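Local coordinates for protein putative fructose-bisphosphate aldolase (Coccidioides immitis, PDB 3PM6) that is a putative member of the class II fructose-bisphosphate aldolase family, a zinc-bound TIM-barrel protein found here as a two-chain assembly, at residues Ala253-Lys265 against Leu274-Val286. Residues are numbered along the deposited sequence; the frame is centred on the assembly and turned at random.
Sequences AVNNEYVKVMREK and LHEEVTNAMQAAV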
ATOM      1  N   ALA A 253      -2.106 -18.394   6.855  1.00 15.64           N
ATOM      2  CA  ALA A 253      -3.162 -18.319   7.860  1.00 16.91           C
ATOM      3  C   ALA A 253      -3.933 -17.019   7.687  1.00 17.47           C
ATOM      4  O   ALA A 253      -5.177 -16.970   7.890  1.00 18.12           O
ATOM      5  CB  ALA A 253      -2.569 -18.424   9.297  1.00 16.26           C
ATOM      6  N   VAL A 254      -3.201 -15.977   7.299  1.00 16.52           N
ATOM      7  CA  VAL A 254      -3.775 -14.652   7.151  1.00 16.13           C
ATOM      8  C   VAL A 254      -4.187 -14.396   5.705  1.00 16.66           C
ATOM      9  O   VAL A 254      -5.347 -14.095   5.445  1.00 16.19           O
ATOM     10  CB  VAL A 254      -2.846 -13.538   7.720  1.00 16.62           C
ATOM     11  CG1 VAL A 254      -3.367 -12.126   7.347  1.00 15.04           C
ATOM     12  CG2 VAL A 254      -2.726 -13.713   9.249  1.00 15.07           C
ATOM     13  N   ASN A 255      -3.256 -14.562   4.765  1.00 16.26           N
ATOM     14  CA  ASN A 255      -3.524 -14.238   3.364  1.00 16.79           C
ATOM     15  C   ASN A 255      -4.444 -15.144   2.612  1.00 17.84           C
ATOM     16  O   ASN A 255      -4.898 -14.761   1.547  1.00 19.57           O
ATOM     17  CB  ASN A 255      -2.232 -14.034   2.598  1.00 16.32           C
ATOM     18  CG  ASN A 255      -1.477 -12.879   3.133  1.00 14.40           C
ATOM     19  OD1 ASN A 255      -1.965 -11.752   3.074  1.00 13.99           O
ATOM     20  ND2 ASN A 255      -0.331 -13.142   3.765  1.00 10.72           N
ATOM     21  N   ASN A 256      -4.722 -16.339   3.134  1.00 18.91           N
ATOM     22  CA  ASN A 256      -5.750 -17.172   2.534  1.00 20.17           C
ATOM     23  C   ASN A 256      -7.120 -16.508   2.666  1.00 20.33           C
ATOM     24  O   ASN A 256      -7.961 -16.721   1.833  1.00 19.71           O
ATOM     25  CB  ASN A 256      -5.778 -18.574   3.133  1.00 20.51           C
ATOM     26  CG  ASN A 256      -4.714 -19.506   2.516  1.00 25.11           C
ATOM     27  OD1 ASN A 256      -4.065 -19.181   1.501  1.00 28.61           O
ATOM     28  ND2 ASN A 256      -4.525 -20.670   3.145  1.00 27.26           N
ATOM     29  N   GLU A 257      -7.320 -15.707   3.719  1.00 21.11           N
ATOM     30  CA  GLU A 257      -8.587 -14.976   3.918  1.00 21.79           C
ATOM     31  C   GLU A 257      -8.823 -13.959   2.809  1.00 22.40           C
ATOM     32  O   GLU A 257      -9.967 -13.747   2.386  1.00 24.04           O
ATOM     33  CB  GLU A 257      -8.620 -14.268   5.271  1.00 21.54           C
ATOM     34  CG  GLU A 257      -8.592 -15.205   6.476  1.00 23.71           C
ATOM     35  CD  GLU A 257      -9.742 -16.216   6.465  1.00 26.00           C
ATOM     36  OE1 GLU A 257     -10.866 -15.855   6.794  1.00 26.34           O
ATOM     37  OE2 GLU A 257      -9.522 -17.389   6.145  1.00 29.53           O
ATOM     38  N   TYR A 258      -7.751 -13.342   2.323  1.00 21.34           N
ATOM     39  CA  TYR A 258      -7.860 -12.408   1.204  1.00 21.77           C
ATOM     40  C   TYR A 258      -8.310 -13.157  -0.034  1.00 22.46           C
ATOM     41  O   TYR A 258      -9.200 -12.697  -0.749  1.00 23.12           O
ATOM     42  CB  TYR A 258      -6.521 -11.736   0.955  1.00 20.61           C
ATOM     43  CG  TYR A 258      -6.373 -10.903  -0.296  1.00 20.01           C
ATOM     44  CD1 TYR A 258      -6.099 -11.494  -1.539  1.00 19.63           C
ATOM     45  CD2 TYR A 258      -6.430  -9.509  -0.226  1.00 20.28           C
ATOM     46  CE1 TYR A 258      -5.926 -10.703  -2.699  1.00 20.18           C
ATOM     47  CE2 TYR A 258      -6.243  -8.707  -1.363  1.00 20.65           C
ATOM     48  CZ  TYR A 258      -5.995  -9.307  -2.595  1.00 22.12           C
ATOM     49  OH  TYR A 258      -5.835  -8.489  -3.693  1.00 22.69           O
ATOM     50  N   VAL A 259      -7.679 -14.304  -0.273  1.00 22.74           N
ATOM     51  CA  VAL A 259      -7.973 -15.142  -1.416  1.00 22.81           C
ATOM     52  C   VAL A 259      -9.428 -15.636  -1.378  1.00 23.44           C
ATOM     53  O   VAL A 259     -10.142 -15.540  -2.383  1.00 22.15           O
ATOM     54  CB  VAL A 259      -6.972 -16.309  -1.526  1.00 23.10           C
ATOM     55  CG1 VAL A 259      -7.432 -17.312  -2.572  1.00 22.93           C
ATOM     56  CG2 VAL A 259      -5.593 -15.777  -1.908  1.00 22.37           C
ATOM     57  N   LYS A 260      -9.870 -16.118  -0.220  1.00 23.41           N
ATOM     58  CA  LYS A 260     -11.248 -16.629  -0.098  1.00 25.10           C
ATOM     59  C   LYS A 260     -12.280 -15.542  -0.362  1.00 25.61           C
ATOM     60  O   LYS A 260     -13.230 -15.786  -1.078  1.00 25.70           O
ATOM     61  CB  LYS A 260     -11.523 -17.312   1.254  1.00 25.32           C
ATOM     62  N   VAL A 261     -12.077 -14.343   0.187  1.00 26.26           N
ATOM     63  CA  VAL A 261     -13.028 -13.266  -0.019  1.00 27.21           C
ATOM     64  C   VAL A 261     -13.053 -12.835  -1.500  1.00 28.33           C
ATOM     65  O   VAL A 261     -14.125 -12.668  -2.084  1.00 27.52           O
ATOM     66  CB  VAL A 261     -12.785 -12.055   0.920  1.00 27.21           C
ATOM     67  CG1 VAL A 261     -13.704 -10.900   0.549  1.00 27.35           C
ATOM     68  CG2 VAL A 261     -13.029 -12.440   2.349  1.00 27.61           C
ATOM     69  N   MET A 262     -11.875 -12.677  -2.104  1.00 28.48           N
ATOM     70  CA  MET A 262     -11.787 -12.318  -3.530  1.00 29.73           C
ATOM     71  C   MET A 262     -12.406 -13.409  -4.408  1.00 30.90           C
ATOM     72  O   MET A 262     -13.150 -13.109  -5.341  1.00 31.73           O
ATOM     73  CB  MET A 262     -10.331 -12.069  -3.961  1.00 28.63           C
ATOM     74  CG  MET A 262      -9.709 -10.779  -3.436  1.00 29.01           C
ATOM     75  SD  MET A 262     -10.512  -9.316  -4.114  1.00 27.71           S
ATOM     76  CE  MET A 262      -9.663  -7.981  -3.284  1.00 25.32           C
ATOM     77  N   ARG A 263     -12.102 -14.667  -4.104  1.00 31.49           N
ATOM     78  CA  ARG A 263     -12.588 -15.801  -4.909  1.00 33.42           C
ATOM     79  C   ARG A 263     -14.116 -15.785  -4.954  1.00 33.90           C
ATOM     80  O   ARG A 263     -14.715 -15.909  -6.024  1.00 34.54           O
ATOM     81  CB  ARG A 263     -12.042 -17.138  -4.360  1.00 33.50           C
ATOM     82  CG  ARG A 263     -12.857 -18.398  -4.712  1.00 38.28           C
ATOM     83  CD  ARG A 263     -12.150 -19.750  -4.363  1.00 40.67           C
ATOM     84  NE  ARG A 263     -12.028 -19.990  -2.916  1.00 42.69           N
ATOM     85  CZ  ARG A 263     -10.876 -20.263  -2.295  1.00 42.62           C
ATOM     86  NH1 ARG A 263      -9.742 -20.353  -3.004  1.00 40.93           N
ATOM     87  NH2 ARG A 263     -10.859 -20.458  -0.975  1.00 38.56           N
ATOM     88  N   GLU A 264     -14.730 -15.580  -3.792  1.00 33.78           N
ATOM     89  CA  GLU A 264     -16.185 -15.639  -3.656  1.00 34.05           C
ATOM     90  C   GLU A 264     -16.935 -14.349  -4.065  1.00 34.39           C
ATOM     91  O   GLU A 264     -18.060 -14.416  -4.544  1.00 34.76           O
ATOM     92  CB  GLU A 264     -16.548 -16.024  -2.221  1.00 33.44           C
ATOM     93  N   LYS A 265     -16.315 -13.192  -3.870  1.00 33.48           N
ATOM     94  CA  LYS A 265     -17.042 -11.928  -3.920  1.00 33.92           C
ATOM     95  C   LYS A 265     -16.627 -10.914  -5.008  1.00 33.82           C
ATOM     96  O   LYS A 265     -17.321  -9.912  -5.198  1.00 33.70           O
ATOM     97  CB  LYS A 265     -17.067 -11.245  -2.532  1.00 33.16           C
ATOM     98  CG  LYS A 265     -17.586 -12.133  -1.434  1.00 33.52           C
ATOM     99  CD  LYS A 265     -18.622 -11.438  -0.590  1.00 37.44           C
ATOM    100  CE  LYS A 265     -19.401 -12.404   0.330  1.00 39.89           C
ATOM    101  NZ  LYS A 265     -18.709 -12.636   1.660  1.00 40.31           N
ATOM    102  N   LEU A 274     -15.203  -4.713  -1.313  1.00 26.29           N
ATOM    103  CA  LEU A 274     -14.215  -5.770  -1.519  1.00 25.78           C
ATOM    104  C   LEU A 274     -12.990  -5.536  -0.627  1.00 24.32           C
ATOM    105  O   LEU A 274     -12.569  -6.437   0.096  1.00 23.72           O
ATOM    106  CB  LEU A 274     -13.819  -5.799  -2.979  1.00 26.55           C
ATOM    107  CG  LEU A 274     -13.611  -7.131  -3.663  1.00 28.22           C
ATOM    108  CD1 LEU A 274     -14.776  -8.070  -3.386  1.00 30.68           C
ATOM    109  CD2 LEU A 274     -13.457  -6.881  -5.163  1.00 31.13           C
ATOM    110  N   HIS A 275     -12.463  -4.306  -0.629  1.00 23.73           N
ATOM    111  CA  HIS A 275     -11.263  -3.981   0.145  1.00 22.95           C
ATOM    112  C   HIS A 275     -11.545  -4.085   1.628  1.00 22.89           C
ATOM    113  O   HIS A 275     -10.697  -4.540   2.383  1.00 21.95           O
ATOM    114  CB  HIS A 275     -10.744  -2.581  -0.187  1.00 23.31           C
ATOM    115  CG  HIS A 275     -10.062  -2.502  -1.514  1.00 23.84           C
ATOM    116  ND1 HIS A 275      -8.994  -3.304  -1.848  1.00 24.93           N
ATOM    117  CD2 HIS A 275     -10.287  -1.715  -2.588  1.00 24.66           C
ATOM    118  CE1 HIS A 275      -8.598  -3.023  -3.080  1.00 25.94           C
ATOM    119  NE2 HIS A 275      -9.377  -2.073  -3.556  1.00 26.17           N
ATOM    120  N   GLU A 276     -12.737  -3.644   2.027  1.00 22.83           N
ATOM    121  CA  GLU A 276     -13.166  -3.707   3.413  1.00 23.00           C
ATOM    122  C   GLU A 276     -13.254  -5.134   3.909  1.00 22.48           C
ATOM    123  O   GLU A 276     -12.765  -5.445   5.007  1.00 21.56           O
ATOM    124  CB  GLU A 276     -14.504  -2.974   3.607  1.00 23.17           C
ATOM    125  CG  GLU A 276     -14.380  -1.423   3.518  1.00 24.92           C
ATOM    126  CD  GLU A 276     -15.742  -0.685   3.433  1.00 27.21           C
ATOM    127  OE1 GLU A 276     -16.820  -1.299   3.673  1.00 26.12           O
ATOM    128  OE2 GLU A 276     -15.722   0.519   3.122  1.00 27.55           O
ATOM    129  N   GLU A 277     -13.853  -6.001   3.093  1.00 22.30           N
ATOM    130  CA  GLU A 277     -14.082  -7.392   3.498  1.00 23.42           C
ATOM    131  C   GLU A 277     -12.784  -8.222   3.626  1.00 22.82           C
ATOM    132  O   GLU A 277     -12.611  -8.940   4.626  1.00 21.67           O
ATOM    133  CB  GLU A 277     -15.156  -8.069   2.611  1.00 24.28           C
ATOM    134  CG  GLU A 277     -16.566  -7.468   2.841  1.00 28.24           C
ATOM    135  CD  GLU A 277     -17.712  -8.336   2.299  1.00 34.16           C
ATOM    136  OE1 GLU A 277     -17.486  -9.537   2.052  1.00 37.11           O
ATOM    137  OE2 GLU A 277     -18.834  -7.821   2.113  1.00 34.14           O
ATOM    138  N   VAL A 278     -11.849  -8.070   2.673  1.00 22.52           N
ATOM    139  CA  VAL A 278     -10.567  -8.755   2.792  1.00 22.38           C
ATOM    140  C   VAL A 278      -9.782  -8.291   4.016  1.00 22.58           C
ATOM    141  O   VAL A 278      -9.130  -9.094   4.677  1.00 22.83           O
ATOM    142  CB  VAL A 278      -9.686  -8.699   1.504  1.00 22.88           C
ATOM    143  CG1 VAL A 278     -10.370  -9.470   0.364  1.00 23.26           C
ATOM    144  CG2 VAL A 278      -9.361  -7.263   1.077  1.00 23.26           C
ATOM    145  N   THR A 279      -9.875  -7.006   4.345  1.00 22.01           N
ATOM    146  CA  THR A 279      -9.145  -6.480   5.481  1.00 21.73           C
ATOM    147  C   THR A 279      -9.738  -7.004   6.800  1.00 21.87           C
ATOM    148  O   THR A 279      -8.989  -7.431   7.687  1.00 21.50           O
ATOM    149  CB  THR A 279      -9.153  -4.950   5.458  1.00 22.10           C
ATOM    150  OG1 THR A 279      -8.741  -4.515   4.159  1.00 21.96           O
ATOM    151  CG2 THR A 279      -8.217  -4.395   6.502  1.00 20.57           C
ATOM    152  N   ASN A 280     -11.070  -6.984   6.906  1.00 21.48           N
ATOM    153  CA  ASN A 280     -11.752  -7.540   8.061  1.00 22.60           C
ATOM    154  C   ASN A 280     -11.428  -9.000   8.282  1.00 21.82           C
ATOM    155  O   ASN A 280     -11.118  -9.383   9.385  1.00 22.20           O
ATOM    156  CB  ASN A 280     -13.275  -7.379   7.953  1.00 23.50           C
ATOM    157  CG  ASN A 280     -13.702  -5.929   7.909  1.00 25.92           C
ATOM    158  OD1 ASN A 280     -12.941  -5.048   8.306  1.00 28.43           O
ATOM    159  ND2 ASN A 280     -14.906  -5.667   7.385  1.00 27.38           N
ATOM    160  N   ALA A 281     -11.530  -9.802   7.229  1.00 20.94           N
ATOM    161  CA  ALA A 281     -11.230 -11.219   7.296  1.00 20.81           C
ATOM    162  C   ALA A 281      -9.758 -11.496   7.696  1.00 19.95           C
ATOM    163  O   ALA A 281      -9.477 -12.381   8.544  1.00 20.05           O
ATOM    164  CB  ALA A 281     -11.576 -11.875   5.985  1.00 19.68           C
ATOM    165  N   MET A 282      -8.836 -10.725   7.126  1.00 19.37           N
ATOM    166  CA  MET A 282      -7.420 -10.850   7.478  1.00 19.73           C
ATOM    167  C   MET A 282      -7.207 -10.374   8.903  1.00 19.58           C
ATOM    168  O   MET A 282      -6.429 -10.984   9.632  1.00 20.26           O
ATOM    169  CB  MET A 282      -6.523 -10.067   6.518  1.00 19.70           C
ATOM    170  CG  MET A 282      -6.390 -10.693   5.120  1.00 22.11           C
ATOM    171  SD  MET A 282      -5.041  -9.944   4.165  1.00 25.25           S
ATOM    172  CE  MET A 282      -5.963  -8.659   3.387  1.00 23.96           C
ATOM    173  N   GLN A 283      -7.917  -9.317   9.313  1.00 19.72           N
ATOM    174  CA  GLN A 283      -7.818  -8.794  10.692  1.00 20.01           C
ATOM    175  C   GLN A 283      -8.223  -9.850  11.705  1.00 20.24           C
ATOM    176  O   GLN A 283      -7.554 -10.016  12.745  1.00 20.87           O
ATOM    177  CB  GLN A 283      -8.667  -7.533  10.899  1.00 20.17           C
ATOM    178  CG  GLN A 283      -8.415  -6.831  12.261  1.00 19.12           C
ATOM    179  CD  GLN A 283      -9.354  -5.661  12.524  1.00 20.98           C
ATOM    180  OE1 GLN A 283      -9.818  -5.012  11.581  1.00 18.59           O
ATOM    181  NE2 GLN A 283      -9.650  -5.390  13.818  1.00 14.65           N
ATOM    182  N   ALA A 284      -9.294 -10.588  11.393  1.00 19.70           N
ATOM    183  CA  ALA A 284      -9.798 -11.615  12.307  1.00 18.75           C
ATOM    184  C   ALA A 284      -8.763 -12.752  12.449  1.00 17.87           C
ATOM    185  O   ALA A 284      -8.484 -13.216  13.565  1.00 17.92           O
ATOM    186  CB  ALA A 284     -11.189 -12.152  11.837  1.00 18.96           C
ATOM    187  N   ALA A 285      -8.161 -13.158  11.331  1.00 17.57           N
ATOM    188  CA  ALA A 285      -7.097 -14.180  11.344  1.00 17.36           C
ATOM    189  C   ALA A 285      -5.872 -13.730  12.171  1.00 17.90           C
ATOM    190  O   ALA A 285      -5.306 -14.510  12.942  1.00 18.41           O
ATOM    191  CB  ALA A 285      -6.694 -14.591   9.916  1.00 16.32           C
ATOM    192  N   VAL A 286      -5.498 -12.461  12.050  1.00 18.33           N
ATOM    193  CA  VAL A 286      -4.381 -11.926  12.848  1.00 18.23           C
ATOM    194  C   VAL A 286      -4.723 -11.978  14.325  1.00 18.39           C
ATOM    195  O   VAL A 286      -3.927 -12.491  15.121  1.00 19.62           O
ATOM    196  CB  VAL A 286      -3.963 -10.484  12.394  1.00 17.85           C
ATOM    197  CG1 VAL A 286      -2.934  -9.864  13.302  1.00 15.80           C
ATOM    198  CG2 VAL A 286      -3.396 -10.538  11.010  1.00 18.64           C
TER
HETATM  199  O   HOH W   1     -11.151 -14.441   8.798  1.00 20.26           O
HETATM  200  O   HOH W   2     -16.889 -11.792   3.369  1.00 22.88           O
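Val254, Tyr258 and Val261 meet Met282, Val278 and Ala281 in an antiparallel helical hairpin that follows the eighth strand of the TIM barrel, 245-250, and projects from it to reach the second subunit. The segment axes approach to 8.0 Å at an angle of 152°. Met282 is a knob in a hole made by Val254, Asn255, Glu257 and Tyr258. Its chain runs out straight and then bends at the sulfur (chi3 -90°), which lays Met282 CE beside the edge of the Tyr258 ring, 3.7 Å from CD2, while Met282 SD is 3.7 Å from Asn255 OD1. The Asn255 amide is held chiefly from outside the pair, ND2 bonding to Asn251 OD1 and Cys33 O. Val278 approaches the same ring obliquely through CB, and its CG1 presses on Val261 CB at 3.6 Å. Met262 CG lies over one face of the Tyr258 ring, and its bent chain brings Met262 SD to 3.8 Å from Leu274 CG. At the barrel end Val254 CG2 touches Val286 CG2 at 3.7 Å, and both valines also rest on Ile32 of strand 29-33. Ala281 CB packs against Glu257 CB and Val261 CG2, and Ala285 CB against Glu257 CG and Ala253 O. The direct salt bridge from Lys265 NZ to Glu277 OE1 is long and weak at 3.4 Å; a water joins the same two atoms by shorter bonds, 2.6 Å to Lys265 NZ. A second water donates to both Glu257 OE1 and Ala281 O. Tyr258 and Met262 also pack on Met262 and Tyr258, respectively, of the second subunit. Apolar packing therefore does most of the joining, with one water-bridged ion pair and one water-bridged carboxylate-carbonyl link along one margin and an aromatic-methionine patch shared with the dimer interface.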